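Local coordinates for protein catechol 2,3-dioxygenase (Pseudomonas sp. KL28, PDB 3HQ0) that probably catalyses the extradiol ring cleavage of catechol by dioxygen at a non-haem iron centre, working as a homotetramer, at residues 11-16 / 55-60; 84-89 / 171-176. All coordinates share one frame; numbering follows the deposited sequence.

Contact 1: residues 11-16 / 55-60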
loop_
_atom_site.group_PDB
_atom_site.type_symbol
_atom_site.label_atom_id
_atom_site.label_comp_id
_atom_site.label_asym_id
_atom_site.label_seq_id
_atom_site.Cartn_x
_atom_site.Cartn_y
_atom_site.Cartn_z
ATOM N N HIS A 11 -10.947 -27.274 -5.511
ATOM C CA HIS A 11 -11.747 -27.245 -4.303
ATOM C C HIS A 11 -11.114 -28.018 -3.166
ATOM O O HIS A 11 -10.261 -28.889 -3.365
ATOM C CB HIS A 11 -13.179 -27.758 -4.570
ATOM C CG HIS A 11 -13.247 -29.139 -5.146
ATOM N ND1 HIS A 11 -14.033 -29.446 -6.235
ATOM C CD2 HIS A 11 -12.665 -30.302 -4.765
ATOM C CE1 HIS A 11 -13.934 -30.737 -6.500
ATOM N NE2 HIS A 11 -13.110 -31.281 -5.623
ATOM N N ALA A 12 -11.526 -27.659 -1.961
ATOM C CA ALA A 12 -11.055 -28.311 -0.748
ATOM C C ALA A 12 -12.282 -28.527 0.122
ATOM O O ALA A 12 -13.013 -27.577 0.411
ATOM C CB ALA A 12 -10.063 -27.422 -0.024
ATOM N N GLN A 13 -12.525 -29.772 0.517
ATOM C CA GLN A 13 -13.657 -30.061 1.380
ATOM C C GLN A 13 -13.084 -30.262 2.761
ATOM O O GLN A 13 -12.306 -31.189 3.000
ATOM C CB GLN A 13 -14.406 -31.315 0.941
ATOM C CG GLN A 13 -15.511 -31.671 1.918
ATOM C CD GLN A 13 -16.460 -32.711 1.383
ATOM O OE1 GLN A 13 -17.169 -32.473 0.411
ATOM N NE2 GLN A 13 -16.481 -33.878 2.023
ATOM N N VAL A 14 -13.479 -29.375 3.665
ATOM C CA VAL A 14 -13.000 -29.381 5.029
ATOM C C VAL A 14 -14.121 -29.737 5.989
ATOM O O VAL A 14 -15.283 -29.452 5.724
ATOM C CB VAL A 14 -12.430 -27.986 5.386
ATOM C CG1 VAL A 14 -12.036 -27.928 6.849
ATOM C CG2 VAL A 14 -11.228 -27.683 4.483
ATOM N N ARG A 15 -13.750 -30.358 7.100
ATOM C CA ARG A 15 -14.698 -30.777 8.125
ATOM C C ARG A 15 -14.791 -29.759 9.248
ATOM O O ARG A 15 -13.774 -29.356 9.810
ATOM C CB ARG A 15 -14.269 -32.107 8.742
ATOM C CG ARG A 15 -14.096 -33.256 7.773
ATOM C CD ARG A 15 -13.933 -34.549 8.547
ATOM N NE ARG A 15 -12.677 -34.601 9.289
ATOM C CZ ARG A 15 -11.505 -34.896 8.739
ATOM N NH1 ARG A 15 -11.438 -35.165 7.446
ATOM N NH2 ARG A 15 -10.406 -34.926 9.479
ATOM N N VAL A 16 -16.015 -29.365 9.586
ATOM C CA VAL A 16 -16.242 -28.415 10.671
ATOM C C VAL A 16 -17.104 -29.070 11.759
ATOM O O VAL A 16 -18.072 -29.759 11.451
ATOM C CB VAL A 16 -16.932 -27.147 10.144
ATOM C CG1 VAL A 16 -15.968 -26.383 9.259
ATOM C CG2 VAL A 16 -18.171 -27.520 9.352
ATOM N N CYS A 55 -14.965 -23.579 -4.407
ATOM C CA CYS A 55 -13.543 -23.837 -4.182
ATOM C C CYS A 55 -13.378 -24.294 -2.735
ATOM O O CYS A 55 -12.354 -24.867 -2.363
ATOM C CB CYS A 55 -12.714 -22.576 -4.423
ATOM S SG CYS A 55 -12.964 -21.315 -3.160
ATOM N N TYR A 56 -14.400 -24.044 -1.921
ATOM C CA TYR A 56 -14.358 -24.422 -0.512
ATOM C C TYR A 56 -15.706 -25.009 -0.086
ATOM O O TYR A 56 -16.745 -24.351 -0.222
ATOM C CB TYR A 56 -14.036 -23.197 0.348
ATOM C CG TYR A 56 -13.346 -23.517 1.653
ATOM C CD1 TYR A 56 -11.996 -23.865 1.681
ATOM C CD2 TYR A 56 -14.040 -23.466 2.863
ATOM C CE1 TYR A 56 -11.352 -24.150 2.879
ATOM C CE2 TYR A 56 -13.408 -23.752 4.072
ATOM C CZ TYR A 56 -12.064 -24.092 4.072
ATOM O OH TYR A 56 -11.435 -24.356 5.260
ATOM N N ILE A 57 -15.678 -26.242 0.429
ATOM C CA ILE A 57 -16.886 -26.941 0.869
ATOM C C ILE A 57 -16.721 -27.389 2.319
ATOM O O ILE A 57 -15.679 -27.930 2.694
ATOM C CB ILE A 57 -17.165 -28.203 -0.006
ATOM C CG1 ILE A 57 -17.223 -27.824 -1.489
ATOM C CG2 ILE A 57 -18.484 -28.857 0.405
ATOM C CD1 ILE A 57 -15.855 -27.604 -2.126
ATOM N N ILE A 58 -17.737 -27.149 3.139
ATOM C CA ILE A 58 -17.673 -27.556 4.535
ATOM C C ILE A 58 -18.664 -28.683 4.819
ATOM O O ILE A 58 -19.760 -28.719 4.265
ATOM C CB ILE A 58 -17.965 -26.380 5.494
ATOM C CG1 ILE A 58 -19.362 -25.815 5.231
ATOM C CG2 ILE A 58 -16.883 -25.313 5.337
ATOM C CD1 ILE A 58 -19.760 -24.717 6.201
ATOM N N ARG A 59 -18.267 -29.590 5.698
ATOM C CA ARG A 59 -19.095 -30.735 6.048
ATOM C C ARG A 59 -19.081 -30.940 7.558
ATOM O O ARG A 59 -18.011 -31.042 8.162
ATOM C CB ARG A 59 -18.546 -31.983 5.342
ATOM C CG ARG A 59 -19.324 -33.259 5.558
ATOM C CD ARG A 59 -18.686 -34.393 4.775
ATOM N NE ARG A 59 -17.444 -34.857 5.386
ATOM C CZ ARG A 59 -17.384 -35.738 6.380
ATOM N NH1 ARG A 59 -18.499 -36.257 6.878
ATOM N NH2 ARG A 59 -16.211 -36.104 6.874
ATOM N N GLU A 60 -20.260 -30.987 8.174
ATOM C CA GLU A 60 -20.318 -31.206 9.612
ATOM C C GLU A 60 -19.799 -32.613 9.855
ATOM O O GLU A 60 -20.226 -33.559 9.196
ATOM C CB GLU A 60 -21.755 -31.071 10.135
ATOM C CG GLU A 60 -21.858 -31.185 11.655
ATOM C CD GLU A 60 -23.224 -30.779 12.203
ATOM O OE1 GLU A 60 -24.233 -31.443 11.873
ATOM O OE2 GLU A 60 -23.291 -29.788 12.966
#

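Contact 2: residues 84-89 / 171-176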
loop_
_atom_site.group_PDB
_atom_site.type_symbol
_atom_site.label_atom_id
_atom_site.label_comp_id
_atom_site.label_asym_id
_atom_site.label_seq_id
_atom_site.Cartn_x
_atom_site.Cartn_y
_atom_site.Cartn_z
ATOM N N ALA A 84 -5.482 -42.478 -16.591
ATOM C CA ALA A 84 -4.728 -43.594 -17.146
ATOM C C ALA A 84 -3.277 -43.564 -16.659
ATOM O O ALA A 84 -2.734 -44.588 -16.244
ATOM C CB ALA A 84 -4.787 -43.549 -18.669
ATOM N N ASP A 85 -2.659 -42.383 -16.687
ATOM C CA ASP A 85 -1.275 -42.235 -16.242
ATOM C C ASP A 85 -1.141 -42.476 -14.738
ATOM O O ASP A 85 -0.117 -42.976 -14.276
ATOM C CB ASP A 85 -0.729 -40.842 -16.593
ATOM C CG ASP A 85 -0.803 -40.529 -18.086
ATOM O OD1 ASP A 85 -0.604 -41.438 -18.919
ATOM O OD2 ASP A 85 -1.042 -39.355 -18.437
ATOM N N LEU A 86 -2.159 -42.101 -13.968
ATOM C CA LEU A 86 -2.127 -42.325 -12.525
ATOM C C LEU A 86 -2.133 -43.827 -12.225
ATOM O O LEU A 86 -1.416 -44.305 -11.343
ATOM C CB LEU A 86 -3.334 -41.660 -11.853
ATOM C CG LEU A 86 -3.221 -40.143 -11.661
ATOM C CD1 LEU A 86 -4.541 -39.601 -11.149
ATOM C CD2 LEU A 86 -2.079 -39.828 -10.671
ATOM N N GLN A 87 -2.952 -44.571 -12.957
ATOM C CA GLN A 87 -3.027 -46.009 -12.753
ATOM C C GLN A 87 -1.772 -46.672 -13.308
ATOM O O GLN A 87 -1.191 -47.538 -12.661
ATOM C CB GLN A 87 -4.284 -46.564 -13.410
ATOM C CG GLN A 87 -5.553 -46.015 -12.779
ATOM C CD GLN A 87 -6.802 -46.474 -13.494
ATOM O OE1 GLN A 87 -7.252 -47.607 -13.322
ATOM N NE2 GLN A 87 -7.364 -45.598 -14.318
ATOM N N ALA A 88 -1.344 -46.236 -14.487
ATOM C CA ALA A 88 -0.141 -46.769 -15.125
ATOM C C ALA A 88 1.041 -46.646 -14.167
ATOM O O ALA A 88 1.913 -47.516 -14.109
ATOM C CB ALA A 88 0.142 -45.997 -16.405
ATOM N N TYR A 89 1.053 -45.556 -13.407
ATOM C CA TYR A 89 2.110 -45.283 -12.437
ATOM C C TYR A 89 2.056 -46.279 -11.280
ATOM O O TYR A 89 3.082 -46.601 -10.669
ATOM C CB TYR A 89 1.952 -43.865 -11.898
ATOM C CG TYR A 89 3.100 -43.396 -11.048
ATOM C CD1 TYR A 89 4.284 -42.942 -11.627
ATOM C CD2 TYR A 89 3.015 -43.429 -9.662
ATOM C CE1 TYR A 89 5.355 -42.533 -10.842
ATOM C CE2 TYR A 89 4.081 -43.026 -8.870
ATOM C CZ TYR A 89 5.243 -42.583 -9.463
ATOM O OH TYR A 89 6.304 -42.215 -8.672
ATOM N N GLU A 171 6.086 -36.283 -11.928
ATOM C CA GLU A 171 6.162 -37.250 -13.025
ATOM C C GLU A 171 4.838 -37.601 -13.689
ATOM O O GLU A 171 4.816 -38.052 -14.833
ATOM C CB GLU A 171 6.824 -38.543 -12.548
ATOM C CG GLU A 171 8.224 -38.356 -11.996
ATOM C CD GLU A 171 8.974 -39.664 -11.891
ATOM O OE1 GLU A 171 10.127 -39.644 -11.408
ATOM O OE2 GLU A 171 8.413 -40.708 -12.297
ATOM N N VAL A 172 3.731 -37.405 -12.985
ATOM C CA VAL A 172 2.437 -37.744 -13.563
ATOM C C VAL A 172 1.510 -36.558 -13.770
ATOM O O VAL A 172 0.926 -36.400 -14.842
ATOM C CB VAL A 172 1.704 -38.779 -12.688
ATOM C CG1 VAL A 172 0.412 -39.222 -13.384
ATOM C CG2 VAL A 172 2.626 -39.968 -12.406
ATOM N N LEU A 173 1.390 -35.720 -12.744
ATOM C CA LEU A 173 0.492 -34.561 -12.778
ATOM C C LEU A 173 0.988 -33.264 -13.414
ATOM O O LEU A 173 0.259 -32.275 -13.442
ATOM C CB LEU A 173 0.003 -34.268 -11.357
ATOM C CG LEU A 173 -1.292 -34.958 -10.899
ATOM C CD1 LEU A 173 -1.671 -36.100 -11.837
ATOM C CD2 LEU A 173 -1.130 -35.439 -9.470
ATOM N N GLY A 174 2.220 -33.263 -13.899
ATOM C CA GLY A 174 2.760 -32.083 -14.554
ATOM C C GLY A 174 3.169 -30.899 -13.694
ATOM O O GLY A 174 3.191 -29.765 -14.178
ATOM N N PHE A 175 3.481 -31.144 -12.426
ATOM C CA PHE A 175 3.897 -30.074 -11.523
ATOM C C PHE A 175 5.419 -30.056 -11.506
ATOM O O PHE A 175 6.064 -30.946 -12.065
ATOM C CB PHE A 175 3.401 -30.330 -10.087
ATOM C CG PHE A 175 1.907 -30.175 -9.898
ATOM C CD1 PHE A 175 1.005 -30.896 -10.675
ATOM C CD2 PHE A 175 1.409 -29.343 -8.897
ATOM C CE1 PHE A 175 -0.372 -30.796 -10.456
ATOM C CE2 PHE A 175 0.025 -29.236 -8.668
ATOM C CZ PHE A 175 -0.859 -29.961 -9.446
ATOM N N TYR A 176 5.985 -29.044 -10.862
ATOM C CA TYR A 176 7.431 -28.932 -10.733
ATOM C C TYR A 176 7.762 -28.296 -9.390
ATOM O O TYR A 176 6.966 -27.524 -8.847
ATOM C CB TYR A 176 8.029 -28.118 -11.887
ATOM C CG TYR A 176 7.641 -26.663 -11.927
ATOM C CD1 TYR A 176 8.532 -25.670 -11.510
ATOM C CD2 TYR A 176 6.400 -26.267 -12.427
ATOM C CE1 TYR A 176 8.195 -24.315 -11.595
ATOM C CE2 TYR A 176 6.055 -24.919 -12.515
ATOM C CZ TYR A 176 6.957 -23.952 -12.098
ATOM O OH TYR A 176 6.607 -22.625 -12.186
HETATM O O HOH W 1 1.208 -37.972 -17.228
#

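Contact 1: residues 11-16 / 55-60
Val14 N donates to Ile57 O over 2.8 Å, the shortest of five backbone bonds between residues 11-16 and 55-60, whose strands run parallel. They are the first and last strands of a beta-alpha-beta-beta-beta module, the repeating unit of the vicinal oxygen chelate fold. Ile57 O is used twice, for Gln13 CA also lies 3.2 Å from it, in a CA-H...O contact. Side chains alternate between the two faces of the sheet. On one face Gln13, Arg15 and Arg59 gather round Asp67, whose carboxylate takes salt bridges from both arginines and a hydrogen bond from Gln13 NE2; Arg15 NE is also hydrogen-bonded to Thr63 O. The two arginines run alongside each other in the same direction, and their guanidinium planes are 54° apart; Arg59 NH2 rests 3.2 Å from Arg15 CD. Shared Asp67 probably offsets their like charges. On the other face the phenol of Tyr56, swung anti to its backbone nitrogen (chi1 -153°), leans towards the first strand, where Val14 CG2 meets its OH at 3.4 Å; that OH is hydrogen-bonded to Tyr26 OH. On the face of the arginines, Ile57 CD1 lies 3.6 Å from His11 CB.

Contact 2: residues 84-89 / 171-176
The interface between the N-terminal and C-terminal halves of this vicinal oxygen chelate fold is met here: residues 84-89 of helix 76-89, from the first half, meet the loop that follows helix 162-171 in the second half. Val172 is the central side chain, and its two methyls have separate partners. CG1, placed anti to the backbone nitrogen (chi1 -174°), touches Leu86 CD2 at 3.7 Å and Asp85 CB at 3.8 Å. CG2 approaches the Tyr89 ring obliquely, coming within 3.5 Å of its CD1. Next along the loop, Leu173 reaches across to Leu86 at about a right angle, its CD1 lying 3.9 Å from Leu86 CD2; both leucines also rest on Phe110 of strand 107-111, which extends the apolar patch onto the sheet that contains that strand. The chain then bends at Gly174, the residue that leaves helical geometry with positive phi, and heads into strand 176-182.

Polar groups border the patch. Glu171 OE2 lies in the plane of the Tyr89 ring, at its edge and 3.8 Å from CE1, with the carboxylate plane perpendicular to the ring. A ring C-H edge facing a carboxylate oxygen is probably mildly attractive. The direct contacts are thus apolar or weakly electrostatic, and the polar link is indirect: one water donates to Asp85 OD2 and to Val172 O, 2.9 Å from each, joining the helix to the loop. Between these segments the contact is therefore probably held mainly by the fit of methyls and ring, with a water bridge adding the hydrogen-bonded link.

Contact 1 lies within the first module of the chain, whereas contact 2 ties the first half of the chain to the second. Their centres are 26 Å apart and their nearest atoms about 11 Å, so they do not touch. The eight-stranded sheet relates them: contact 1 joins two of its strands, and Leu86 and Leu173 of contact 2 pack on another, strand 107-111. Contact 1 is the one nearer the iron site in the second half, with the Tyr56 side chain about 12 Å from the bound iron(III) ion and about 8 Å from the side chain of its ligand His216. Contact 2 lies away from that site.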